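Local structure of sulfotransferase (3RNL) at residues 15-20 and 120-125; 113-118 and 189-194; 9-14 and 83-88; 109-114 and 204-209. The protein probably transfers sulfuryl groups as a sulfotransferase with a P-loop-like fold, and binds magnesium. One frame throughout, in Å; residues are numbered along the deposited sequence.

Overall arrangement
All four contacts gather round the parallel sheet of an alpha-beta-alpha sandwich. Contact 3 pairs strands 11-13 and 85-89. Contacts 2 and 4 set helices 188-193 and 195-206 beside strand 111-116, the other neighbour of 11-13, and share Leu113 and Ile114, their centres about 16 Å apart. Contacts 3 and 4 are the nearest pair, about 8 Å between centres. Contact 1, about 10 Å from contact 2, joins the loop after strand 11-13 to helix 119-132, which follows strand 111-116. Along the chain residues 9-20 come first, then 83-88, 109-125 and 189-209. Contact 1 and the end of contact 2 lie at the C-terminal edge of the sheet, where sulfotransferases probably bind the cofactor.

Contact 1. Residues 15-20 and 120-125; sequences GAAKCG and VDRAFS
Ala17 and Lys18, in the P-loop-like turn between strand 11-13 and helix 21-29, meet Arg122 and Ser125 on helix 119-132 in a buried loop-to-helix contact. The loop probably corresponds to the one that binds the 5'-phosphosulfate of the cofactor in sulfotransferases; a glycerol, probably from the crystallisation liquor, lies near Ala17. The loop opens with a cis peptide before Ala16 and folds into a type II beta turn from Ala16 to Cys19. The carbonyl of Ala17 takes a bond from arginine: Arg122 NH1 donates to Ala17 O at 3.2 Å with a nearly straight N-H, 170°. The oxygen lies in the guanidinium plane, whereas the donor stands above the plane of the carbonyl. Arg122 CG is anti to the backbone N (chi1 -168°), and CG and CD pass close to the same oxygen; a bend at chi3 then turns NE aside. Arg122 NH2 is held by Tyr161 O, so two backbone carbonyls fix the rotation of the group. An alanine here would probably leave Ala17 O and Tyr161 O without this donor and open a gap beside Cys19. Lys18 faces the helix with its aliphatic part, CB lying 3.9 Å from Ser125 CB, while NZ bonds to His129 ND1. Alongside the arginine chain, Cys19 SG rests 3.8 Å from Arg122 CG and 4.0 Å from Arg122 CD.

Contact 2. Residues 113-118 and 189-194; sequences LIMLRN and EEFARD
The strand-to-helix connection at the end of strand 111-116, which probably belongs, as in other sulfotransferases, to the 3'-phosphate-binding region, meets helix 188-193 here, with Met115 touching Phe191 and Asn118 bonded to Glu189. The apolar part is a Met-aromatic contact. Met115, a selenomethionine, brings SE to 4.4 Å from the centroid of the Phe191 ring, obliquely and 37° off the normal, and its nearest ring atom is Phe191 CD2 at 3.8 Å. The two side chains cross at about a right angle, and helix 21-29 covers them, Thr21 and Leu24 against Met115 and Ser23 against Phe191. The polar part centres on Glu189. A bend at chi2 (78°) swings its CD toward the strand end; Glu189 OE2 accepts from Asn118 N at 3.1 Å through the syn lone pair. OE1 has a weak bond from Trp301 NE1. Asn118 OD1 meanwhile caps the N of Val120, so one residue is tied to the glutamate by its backbone and to the start of helix 119-132 by its side chain. Arg117 forms no direct salt bridge with the carboxylate, its NE standing 5.2 Å from Glu189 OE2. Water 1 links them instead, accepting from Arg117 NE at 2.9 Å and donating a weak bond to Glu189 OE2. The extended arginine goes on to Lys18 O with NH1 and makes a cation-pi contact with Phe188. The arrangement is that of an alpha-beta-alpha sandwich: a helix packs on the face of an inner strand, and the strand's C-terminal end leads into an N-capped helix.

Contact 3. Residues 9-14 and 83-88; sequences PNFFIV and ERAVGE
Strands 11-13 and 85-88 run parallel, the axes of these segments 4.7 Å apart at closest and inclined by 36°, and Val86 O accepts from both Asn10 N and Phe11 N, the first at 2.8 Å. Farther on, Ile13 N donates to Glu88 O, and Glu88 N to Phe11 O only weakly. Before the strand proper the Asn10 side chain adds two bonds. Its CG sits in the crowded position between backbone N and carbonyl carbon (chi1 59°), OD1 takes Val86 N at 2.9 Å, and ND2 gives to Arg84 O at 2.9 Å, the oxygen lying in the amide plane of Asn10. An alanine here would probably leave Val86 N and Arg84 O without these partners. In the parallel sheet of this alpha-beta-alpha sandwich strand 11-13 is central, strand 111-116 lying along its other edge. The Phe11 ring receives Gly87 CA over its centre, a CH-pi contact 3.5 Å from the centroid; any CB at Gly87 would strike Phe11 CZ. Ala85 CB touches Phe11 CE2, and both residues pack on Ile34, a magnesium ligand. Glu88 OE2 lies 4.0 Å from Phe12 CD1 and bonds to the hydroxyls of Tyr73 and Tyr93.

Contact 4. Residues 109-114 and 204-209; sequences DAKILI and AFLGVS
Phe205 O, a carbonyl at the C-terminal end of helix 195-206, is gripped by Lys111 NZ at 3.0 Å and by water 2, which donates at 2.6 Å. The ammonium lies in the carbonyl plane on a lone pair, and a weak bond from Lys111 NZ to the same water closes a small triangle. A helix ends here in a Schellman motif at Gly207, whose positive phi (73°) favours glycine, and the lysine charge would probably be stabilised by the negative end of the helix dipole. Lys111 arrives from strand 111-116 fully extended beyond CG, sliding past the Phe205 ring in the opposite direction. Its CD stands over the ring centre, 4.2 Å above the plane, while Lys111 CB touches Phe205 CZ at 3.6 Å. NZ lies too far from the centroid for more than a weak cation-pi attraction. Next along the strand, Ile112 O lies 3.6 Å from Phe205 CE2, and Leu113 CD2 packs against Phe205 CD2 at 3.8 Å. Leu206 CD2 approaches Lys111 CD at 4.1 Å, and the leucine also rests on Phe11 and Ile34, the latter a magnesium ligand. Ile112 turns away, to Tyr174 and Phe178 of helix 167-178. Helices 195-206 and 167-178 on opposite faces of strand 111-116 form the layers of an alpha-beta-alpha sandwich.

Contact 1. Residues 15-20 and 120-125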
loop_
_atom_site.group_PDB
_atom_site.type_symbol
_atom_site.label_atom_id
_atom_site.label_comp_id
_atom_site.label_asym_id
_atom_site.label_seq_id
_atom_site.Cartn_x
_atom_site.Cartn_y
_atom_site.Cartn_z
ATOM N N GLY A 15 -0.491 1.311 -1.672
ATOM C CA GLY A 15 0.056 0.820 -0.409
ATOM C C GLY A 15 -0.510 1.692 0.692
ATOM O O GLY A 15 -1.396 2.516 0.421
ATOM N N ALA A 16 0.055 1.591 1.891
ATOM C CA ALA A 16 1.166 0.687 2.132
ATOM C C ALA A 16 0.635 -0.698 2.500
ATOM O O ALA A 16 -0.561 -0.861 2.742
ATOM C CB ALA A 16 2.037 1.233 3.281
ATOM N N ALA A 17 1.536 -1.669 2.628
ATOM C CA ALA A 17 1.136 -3.043 2.936
ATOM C C ALA A 17 0.698 -3.138 4.399
ATOM O O ALA A 17 1.329 -2.540 5.263
ATOM C CB ALA A 17 2.299 -4.006 2.666
ATOM N N LYS A 18 -0.360 -3.911 4.659
ATOM C CA LYS A 18 -0.946 -4.092 5.999
ATOM C C LYS A 18 -1.527 -2.795 6.583
ATOM O O LYS A 18 -1.592 -2.615 7.806
ATOM C CB LYS A 18 0.050 -4.751 6.981
ATOM C CG LYS A 18 0.715 -6.025 6.452
ATOM C CD LYS A 18 -0.306 -7.008 5.884
ATOM C CE LYS A 18 -1.292 -7.500 6.934
ATOM N NZ LYS A 18 -2.302 -8.444 6.321
ATOM N N CYS A 19 -1.879 -1.879 5.685
ATOM C CA CYS A 19 -2.577 -0.627 6.016
ATOM C C CYS A 19 -4.091 -0.562 5.772
ATOM O O CYS A 19 -4.669 0.521 5.810
ATOM C CB CYS A 19 -1.838 0.585 5.451
ATOM S SG CYS A 19 -0.178 0.689 6.213
ATOM N N GLY A 20 -4.701 -1.675 5.387
ATOM C CA GLY A 20 -6.148 -1.714 5.237
ATOM C C GLY A 20 -6.655 -1.386 3.843
ATOM O O GLY A 20 -7.856 -1.165 3.650
ATOM N N VAL A 120 4.623 1.187 13.613
ATOM C CA VAL A 120 4.840 0.187 14.656
ATOM C C VAL A 120 3.763 -0.912 14.550
ATOM O O VAL A 120 4.066 -2.109 14.563
ATOM C CB VAL A 120 4.800 0.817 16.052
ATOM C CG1 VAL A 120 5.007 -0.266 17.121
ATOM C CG2 VAL A 120 5.877 1.893 16.174
ATOM N N ASP A 121 2.501 -0.487 14.445
ATOM C CA ASP A 121 1.382 -1.425 14.301
ATOM C C ASP A 121 1.439 -2.155 12.972
ATOM O O ASP A 121 1.071 -3.327 12.881
ATOM C CB ASP A 121 0.045 -0.691 14.435
ATOM C CG ASP A 121 -0.164 -0.147 15.842
ATOM O OD1 ASP A 121 -0.094 -0.941 16.798
ATOM O OD2 ASP A 121 -0.380 1.065 15.997
ATOM N N ARG A 122 1.866 -1.450 11.932
ATOM C CA ARG A 122 1.973 -2.057 10.599
ATOM C C ARG A 122 2.972 -3.213 10.625
ATOM O O ARG A 122 2.731 -4.282 10.041
ATOM C CB ARG A 122 2.441 -1.024 9.563
ATOM C CG ARG A 122 2.294 -1.505 8.103
ATOM C CD ARG A 122 3.386 -0.939 7.199
ATOM N NE ARG A 122 4.660 -1.590 7.509
ATOM C CZ ARG A 122 4.995 -2.805 7.080
ATOM N NH1 ARG A 122 4.151 -3.500 6.308
ATOM N NH2 ARG A 122 6.165 -3.334 7.431
ATOM N N ALA A 123 4.106 -2.999 11.287
ATOM C CA ALA A 123 5.122 -4.050 11.377
ATOM C C ALA A 123 4.536 -5.282 12.058
ATOM O O ALA A 123 4.730 -6.414 11.611
ATOM C CB ALA A 123 6.354 -3.545 12.146
ATOM N N PHE A 124 3.817 -5.068 13.153
ATOM C CA PHE A 124 3.270 -6.205 13.888
ATOM C C PHE A 124 2.207 -6.921 13.055
ATOM O O PHE A 124 2.084 -8.150 13.119
ATOM C CB PHE A 124 2.695 -5.758 15.232
ATOM C CG PHE A 124 2.480 -6.889 16.197
ATOM C CD1 PHE A 124 3.551 -7.671 16.610
ATOM C CD2 PHE A 124 1.226 -7.150 16.708
ATOM C CE1 PHE A 124 3.360 -8.712 17.508
ATOM C CE2 PHE A 124 1.028 -8.183 17.612
ATOM C CZ PHE A 124 2.091 -8.966 18.003
ATOM N N SER A 125 1.441 -6.154 12.283
ATOM C CA SER A 125 0.443 -6.744 11.398
ATOM C C SER A 125 1.080 -7.646 10.335
ATOM O O SER A 125 0.556 -8.720 10.019
ATOM C CB SER A 125 -0.392 -5.651 10.722
ATOM O OG SER A 125 -1.385 -6.233 9.910
#

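Contact 2. Residues 113-118 and 189-194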
loop_
_atom_site.group_PDB
_atom_site.type_symbol
_atom_site.label_atom_id
_atom_site.label_comp_id
_atom_site.label_asym_id
_atom_site.label_seq_id
_atom_site.Cartn_x
_atom_site.Cartn_y
_atom_site.Cartn_z
ATOM N N LEU A 113 -3.875 6.797 -4.607
ATOM C CA LEU A 113 -4.360 6.656 -3.229
ATOM C C LEU A 113 -3.335 5.930 -2.387
ATOM O O LEU A 113 -2.875 4.848 -2.760
ATOM C CB LEU A 113 -5.667 5.845 -3.198
ATOM C CG LEU A 113 -6.887 6.610 -3.727
ATOM C CD1 LEU A 113 -8.083 5.674 -3.925
ATOM C CD2 LEU A 113 -7.247 7.735 -2.758
ATOM N N ILE A 114 -2.989 6.517 -1.242
ATOM C CA ILE A 114 -2.014 5.919 -0.330
ATOM C C ILE A 114 -2.690 5.826 1.018
ATOM O O ILE A 114 -3.290 6.805 1.452
ATOM C CB ILE A 114 -0.798 6.856 -0.162
ATOM C CG1 ILE A 114 -0.077 7.035 -1.500
ATOM C CG2 ILE A 114 0.160 6.328 0.929
ATOM C CD1 ILE A 114 1.007 8.120 -1.483
HETATM N N MSE A 115 -2.614 4.668 1.682
HETATM C CA MSE A 115 -3.141 4.579 3.052
HETATM C C MSE A 115 -1.993 4.220 3.986
HETATM O O MSE A 115 -1.231 3.295 3.709
HETATM C CB MSE A 115 -4.272 3.552 3.182
HETATM C CG MSE A 115 -4.832 3.481 4.611
HETATM SE SE MSE A 115 -6.690 2.885 4.688
HETATM C CE MSE A 115 -6.751 1.885 3.045
ATOM N N LEU A 116 -1.858 4.969 5.079
ATOM C CA LEU A 116 -0.750 4.764 6.006
ATOM C C LEU A 116 -1.269 4.449 7.385
ATOM O O LEU A 116 -2.281 4.977 7.820
ATOM C CB LEU A 116 0.125 6.024 6.087
ATOM C CG LEU A 116 0.661 6.562 4.759
ATOM C CD1 LEU A 116 1.416 7.885 4.985
ATOM C CD2 LEU A 116 1.583 5.542 4.086
ATOM N N ARG A 117 -0.524 3.615 8.089
ATOM C CA ARG A 117 -0.885 3.227 9.432
ATOM C C ARG A 117 0.338 3.436 10.316
ATOM O O ARG A 117 1.456 3.368 9.824
ATOM C CB ARG A 117 -1.222 1.749 9.389
ATOM C CG ARG A 117 -1.580 1.163 10.686
ATOM C CD ARG A 117 -1.900 -0.267 10.462
ATOM N NE ARG A 117 -2.479 -0.863 11.648
ATOM C CZ ARG A 117 -2.861 -2.126 11.702
ATOM N NH1 ARG A 117 -2.723 -2.908 10.632
ATOM N NH2 ARG A 117 -3.389 -2.595 12.813
ATOM N N ASN A 118 0.144 3.621 11.621
ATOM C CA ASN A 118 1.296 3.773 12.514
ATOM C C ASN A 118 2.253 2.627 12.178
ATOM O O ASN A 118 1.872 1.454 12.222
ATOM C CB ASN A 118 0.802 3.633 13.957
ATOM C CG ASN A 118 1.918 3.654 14.994
ATOM O OD1 ASN A 118 3.097 3.478 14.684
ATOM N ND2 ASN A 118 1.532 3.874 16.255
ATOM N N GLU A 189 -6.292 4.938 10.783
ATOM C CA GLU A 189 -7.079 5.195 11.980
ATOM C C GLU A 189 -8.398 5.961 11.667
ATOM O O GLU A 189 -9.457 5.687 12.259
ATOM C CB GLU A 189 -6.177 5.898 13.009
ATOM C CG GLU A 189 -4.907 5.064 13.444
ATOM C CD GLU A 189 -3.685 5.043 12.452
ATOM O OE1 GLU A 189 -3.605 5.868 11.495
ATOM O OE2 GLU A 189 -2.771 4.181 12.664
ATOM N N GLU A 190 -8.334 6.902 10.733
ATOM C CA GLU A 190 -9.539 7.605 10.290
ATOM C C GLU A 190 -10.462 6.677 9.510
ATOM O O GLU A 190 -11.685 6.713 9.666
ATOM C CB GLU A 190 -9.179 8.815 9.434
ATOM C CG GLU A 190 -9.079 10.099 10.219
ATOM C CD GLU A 190 -7.686 10.674 10.213
ATOM O OE1 GLU A 190 -7.117 10.870 11.311
ATOM O OE2 GLU A 190 -7.165 10.936 9.110
ATOM N N PHE A 191 -9.870 5.844 8.661
ATOM C CA PHE A 191 -10.645 4.888 7.881
ATOM C C PHE A 191 -11.363 3.904 8.800
ATOM O O PHE A 191 -12.508 3.523 8.549
ATOM C CB PHE A 191 -9.721 4.166 6.888
ATOM C CG PHE A 191 -10.405 3.105 6.060
ATOM C CD1 PHE A 191 -11.369 3.443 5.125
ATOM C CD2 PHE A 191 -10.048 1.768 6.195
ATOM C CE1 PHE A 191 -11.984 2.471 4.346
ATOM C CE2 PHE A 191 -10.653 0.792 5.428
ATOM C CZ PHE A 191 -11.625 1.144 4.493
ATOM N N ALA A 192 -10.700 3.500 9.880
ATOM C CA ALA A 192 -11.291 2.533 10.800
ATOM C C ALA A 192 -12.466 3.159 11.540
ATOM O O ALA A 192 -13.487 2.513 11.783
ATOM C CB ALA A 192 -10.244 2.025 11.787
ATOM N N ARG A 193 -12.315 4.429 11.890
ATOM C CA ARG A 193 -13.337 5.148 12.636
ATOM C C ARG A 193 -14.584 5.432 11.794
ATOM O O ARG A 193 -15.708 5.251 12.259
ATOM C CB ARG A 193 -12.745 6.446 13.194
ATOM C CG ARG A 193 -13.762 7.508 13.575
ATOM C CD ARG A 193 -13.132 8.561 14.476
ATOM N NE ARG A 193 -11.755 8.863 14.092
ATOM C CZ ARG A 193 -11.402 9.866 13.293
ATOM N NH1 ARG A 193 -10.121 10.065 13.000
ATOM N NH2 ARG A 193 -12.327 10.673 12.790
ATOM N N ASP A 194 -14.386 5.887 10.559
ATOM C CA ASP A 194 -15.509 6.279 9.714
ATOM C C ASP A 194 -15.258 5.892 8.261
ATOM O O ASP A 194 -14.962 6.758 7.442
ATOM C CB ASP A 194 -15.705 7.789 9.811
ATOM C CG ASP A 194 -17.049 8.242 9.293
ATOM O OD1 ASP A 194 -17.688 7.503 8.505
ATOM O OD2 ASP A 194 -17.463 9.356 9.677
HETATM O O HOH W 1 -3.119 0.985 13.811
#

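Contact 3. Residues 9-14 and 83-88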
loop_
_atom_site.group_PDB
_atom_site.type_symbol
_atom_site.label_atom_id
_atom_site.label_comp_id
_atom_site.label_asym_id
_atom_site.label_seq_id
_atom_site.Cartn_x
_atom_site.Cartn_y
_atom_site.Cartn_z
ATOM N N PRO A 9 -6.308 1.882 -16.615
ATOM C CA PRO A 9 -6.437 2.455 -15.269
ATOM C C PRO A 9 -6.164 3.953 -15.258
ATOM O O PRO A 9 -5.316 4.453 -16.013
ATOM C CB PRO A 9 -5.379 1.710 -14.469
ATOM C CG PRO A 9 -4.324 1.355 -15.499
ATOM C CD PRO A 9 -5.098 1.052 -16.757
ATOM N N ASN A 10 -7.015 4.695 -14.576
ATOM C CA ASN A 10 -6.707 6.073 -14.210
ATOM C C ASN A 10 -6.405 6.397 -12.743
ATOM O O ASN A 10 -6.285 7.575 -12.391
ATOM C CB ASN A 10 -7.686 7.040 -14.847
ATOM C CG ASN A 10 -9.101 6.753 -14.441
ATOM O OD1 ASN A 10 -9.338 6.138 -13.413
ATOM N ND2 ASN A 10 -10.053 7.188 -15.258
ATOM N N PHE A 11 -6.415 5.388 -11.880
ATOM C CA PHE A 11 -5.959 5.589 -10.506
ATOM C C PHE A 11 -5.320 4.318 -9.979
ATOM O O PHE A 11 -5.544 3.224 -10.526
ATOM C CB PHE A 11 -7.085 6.122 -9.585
ATOM C CG PHE A 11 -8.100 5.085 -9.143
ATOM C CD1 PHE A 11 -7.968 4.437 -7.918
ATOM C CD2 PHE A 11 -9.228 4.825 -9.922
ATOM C CE1 PHE A 11 -8.923 3.492 -7.489
ATOM C CE2 PHE A 11 -10.189 3.895 -9.508
ATOM C CZ PHE A 11 -10.036 3.227 -8.284
ATOM N N PHE A 12 -4.482 4.461 -8.956
ATOM C CA PHE A 12 -3.815 3.302 -8.380
ATOM C C PHE A 12 -3.862 3.411 -6.885
ATOM O O PHE A 12 -3.702 4.497 -6.336
ATOM C CB PHE A 12 -2.344 3.259 -8.828
ATOM C CG PHE A 12 -2.186 3.157 -10.322
ATOM C CD1 PHE A 12 -2.215 1.924 -10.947
ATOM C CD2 PHE A 12 -2.005 4.288 -11.093
ATOM C CE1 PHE A 12 -2.086 1.826 -12.317
ATOM C CE2 PHE A 12 -1.858 4.193 -12.474
ATOM C CZ PHE A 12 -1.903 2.961 -13.083
ATOM N N ILE A 13 -4.085 2.278 -6.230
ATOM C CA ILE A 13 -3.982 2.201 -4.774
ATOM C C ILE A 13 -2.625 1.565 -4.529
ATOM O O ILE A 13 -2.390 0.416 -4.906
ATOM C CB ILE A 13 -5.107 1.332 -4.195
ATOM C CG1 ILE A 13 -6.461 2.014 -4.456
ATOM C CG2 ILE A 13 -4.898 1.116 -2.692
ATOM C CD1 ILE A 13 -7.685 1.115 -4.147
ATOM N N VAL A 14 -1.695 2.354 -4.002
ATOM C CA VAL A 14 -0.294 1.923 -4.026
ATOM C C VAL A 14 0.282 1.323 -2.749
ATOM O O VAL A 14 1.449 0.926 -2.722
ATOM C CB VAL A 14 0.620 3.060 -4.522
ATOM C CG1 VAL A 14 0.162 3.515 -5.912
ATOM C CG2 VAL A 14 0.595 4.234 -3.533
ATOM N N GLU A 83 -17.595 2.587 -16.295
ATOM C CA GLU A 83 -16.994 3.293 -15.163
ATOM C C GLU A 83 -16.014 4.395 -15.557
ATOM O O GLU A 83 -15.141 4.191 -16.401
ATOM C CB GLU A 83 -16.288 2.310 -14.221
ATOM C CG GLU A 83 -17.210 1.254 -13.617
ATOM C CD GLU A 83 -17.323 -0.000 -14.470
ATOM O OE1 GLU A 83 -16.836 0.008 -15.619
ATOM O OE2 GLU A 83 -17.896 -0.998 -13.982
ATOM N N ARG A 84 -16.149 5.552 -14.912
ATOM C CA ARG A 84 -15.261 6.685 -15.156
ATOM C C ARG A 84 -13.916 6.503 -14.466
ATOM O O ARG A 84 -12.883 6.901 -15.002
ATOM C CB ARG A 84 -15.909 7.999 -14.698
ATOM C CG ARG A 84 -16.972 8.526 -15.653
ATOM C CD ARG A 84 -17.583 9.828 -15.139
ATOM N NE ARG A 84 -16.566 10.784 -14.706
ATOM C CZ ARG A 84 -16.087 11.769 -15.461
ATOM N NH1 ARG A 84 -16.532 11.943 -16.698
ATOM N NH2 ARG A 84 -15.162 12.585 -14.973
ATOM N N ALA A 85 -13.937 5.899 -13.278
ATOM C CA ALA A 85 -12.724 5.684 -12.500
ATOM C C ALA A 85 -12.347 4.210 -12.563
ATOM O O ALA A 85 -13.160 3.349 -12.232
ATOM C CB ALA A 85 -12.936 6.105 -11.049
ATOM N N VAL A 86 -11.117 3.929 -12.987
ATOM C CA VAL A 86 -10.654 2.560 -13.190
ATOM C C VAL A 86 -9.332 2.410 -12.464
ATOM O O VAL A 86 -8.372 3.124 -12.754
ATOM C CB VAL A 86 -10.465 2.250 -14.712
ATOM C CG1 VAL A 86 -9.898 0.833 -14.912
ATOM C CG2 VAL A 86 -11.796 2.375 -15.452
ATOM N N GLY A 87 -9.214 1.422 -11.585
ATOM C CA GLY A 87 -8.036 1.434 -10.741
ATOM C C GLY A 87 -7.454 0.070 -10.501
ATOM O O GLY A 87 -8.011 -0.937 -10.911
ATOM N N GLU A 88 -6.251 0.055 -9.936
ATOM C CA GLU A 88 -5.539 -1.190 -9.732
ATOM C C GLU A 88 -4.762 -1.053 -8.441
ATOM O O GLU A 88 -4.243 0.023 -8.149
ATOM C CB GLU A 88 -4.584 -1.454 -10.905
ATOM C CG GLU A 88 -3.925 -2.839 -10.877
ATOM C CD GLU A 88 -2.461 -2.770 -10.450
ATOM O OE1 GLU A 88 -2.092 -3.442 -9.457
ATOM O OE2 GLU A 88 -1.677 -2.043 -11.113
#

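Contact 4. Residues 109-114 and 204-209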
loop_
_atom_site.group_PDB
_atom_site.type_symbol
_atom_site.label_atom_id
_atom_site.label_comp_id
_atom_site.label_asym_id
_atom_site.label_seq_id
_atom_site.Cartn_x
_atom_site.Cartn_y
_atom_site.Cartn_z
ATOM N N ASP A 109 -1.798 11.437 -16.023
ATOM C CA ASP A 109 -2.985 12.016 -15.382
ATOM C C ASP A 109 -3.546 11.131 -14.264
ATOM O O ASP A 109 -4.596 11.431 -13.684
ATOM C CB ASP A 109 -4.060 12.302 -16.434
ATOM C CG ASP A 109 -3.622 13.379 -17.436
ATOM O OD1 ASP A 109 -2.843 14.282 -17.051
ATOM O OD2 ASP A 109 -4.045 13.323 -18.609
ATOM N N ALA A 110 -2.867 10.031 -13.967
ATOM C CA ALA A 110 -3.379 9.104 -12.947
ATOM C C ALA A 110 -3.470 9.717 -11.551
ATOM O O ALA A 110 -2.652 10.543 -11.168
ATOM C CB ALA A 110 -2.529 7.822 -12.906
ATOM N N LYS A 111 -4.449 9.260 -10.773
ATOM C CA LYS A 111 -4.553 9.666 -9.371
ATOM C C LYS A 111 -4.059 8.537 -8.476
ATOM O O LYS A 111 -4.150 7.361 -8.833
ATOM C CB LYS A 111 -5.991 10.020 -9.015
ATOM C CG LYS A 111 -6.473 11.269 -9.752
ATOM C CD LYS A 111 -7.977 11.501 -9.540
ATOM C CE LYS A 111 -8.458 12.609 -10.496
ATOM N NZ LYS A 111 -9.930 12.849 -10.462
ATOM N N ILE A 112 -3.499 8.906 -7.332
ATOM C CA ILE A 112 -2.816 7.952 -6.475
ATOM C C ILE A 112 -3.467 7.970 -5.101
ATOM O O ILE A 112 -3.607 9.051 -4.510
ATOM C CB ILE A 112 -1.353 8.373 -6.284
ATOM C CG1 ILE A 112 -0.653 8.586 -7.636
ATOM C CG2 ILE A 112 -0.606 7.363 -5.382
ATOM C CD1 ILE A 112 -0.496 7.305 -8.460
ATOM N N LEU A 113 -3.875 6.797 -4.607
ATOM C CA LEU A 113 -4.360 6.656 -3.229
ATOM C C LEU A 113 -3.335 5.930 -2.387
ATOM O O LEU A 113 -2.875 4.848 -2.760
ATOM C CB LEU A 113 -5.667 5.845 -3.198
ATOM C CG LEU A 113 -6.887 6.610 -3.727
ATOM C CD1 LEU A 113 -8.083 5.674 -3.925
ATOM C CD2 LEU A 113 -7.247 7.735 -2.758
ATOM N N ILE A 114 -2.989 6.517 -1.242
ATOM C CA ILE A 114 -2.014 5.919 -0.330
ATOM C C ILE A 114 -2.690 5.826 1.018
ATOM O O ILE A 114 -3.290 6.805 1.452
ATOM C CB ILE A 114 -0.798 6.856 -0.162
ATOM C CG1 ILE A 114 -0.077 7.035 -1.500
ATOM C CG2 ILE A 114 0.160 6.328 0.929
ATOM C CD1 ILE A 114 1.007 8.120 -1.483
ATOM N N ALA A 204 -14.914 11.833 -4.065
ATOM C CA ALA A 204 -14.704 13.234 -4.449
ATOM C C ALA A 204 -13.343 13.406 -5.149
ATOM O O ALA A 204 -13.230 14.075 -6.188
ATOM C CB ALA A 204 -14.801 14.133 -3.223
ATOM N N PHE A 205 -12.313 12.807 -4.567
ATOM C CA PHE A 205 -10.962 12.835 -5.155
ATOM C C PHE A 205 -10.952 12.254 -6.576
ATOM O O PHE A 205 -10.342 12.833 -7.497
ATOM C CB PHE A 205 -10.014 12.055 -4.247
ATOM C CG PHE A 205 -8.613 11.896 -4.793
ATOM C CD1 PHE A 205 -7.818 13.008 -5.039
ATOM C CD2 PHE A 205 -8.084 10.632 -5.011
ATOM C CE1 PHE A 205 -6.502 12.853 -5.520
ATOM C CE2 PHE A 205 -6.761 10.466 -5.478
ATOM C CZ PHE A 205 -5.989 11.583 -5.744
ATOM N N LEU A 206 -11.645 11.130 -6.757
ATOM C CA LEU A 206 -11.686 10.435 -8.044
ATOM C C LEU A 206 -12.650 11.089 -9.026
ATOM O O LEU A 206 -12.711 10.699 -10.185
ATOM C CB LEU A 206 -12.056 8.954 -7.860
ATOM C CG LEU A 206 -11.016 8.150 -7.064
ATOM C CD1 LEU A 206 -11.474 6.717 -6.784
ATOM C CD2 LEU A 206 -9.642 8.159 -7.773
ATOM N N GLY A 207 -13.417 12.062 -8.547
ATOM C CA GLY A 207 -14.355 12.779 -9.398
ATOM C C GLY A 207 -15.572 11.951 -9.782
ATOM O O GLY A 207 -16.103 12.105 -10.884
ATOM N N VAL A 208 -16.013 11.062 -8.893
ATOM C CA VAL A 208 -17.272 10.360 -9.116
ATOM C C VAL A 208 -18.267 10.766 -8.033
ATOM O O VAL A 208 -17.902 11.456 -7.075
ATOM C CB VAL A 208 -17.088 8.823 -9.121
ATOM C CG1 VAL A 208 -16.184 8.390 -10.288
ATOM C CG2 VAL A 208 -16.523 8.324 -7.769
ATOM N N SER A 209 -19.505 10.293 -8.143
ATOM C CA SER A 209 -20.567 10.771 -7.264
ATOM C C SER A 209 -20.286 10.461 -5.802
ATOM O O SER A 209 -19.908 9.337 -5.444
ATOM C CB SER A 209 -21.924 10.175 -7.660
ATOM O OG SER A 209 -22.930 10.554 -6.729
HETATM O O HOH W 2 -9.098 14.857 -8.599
#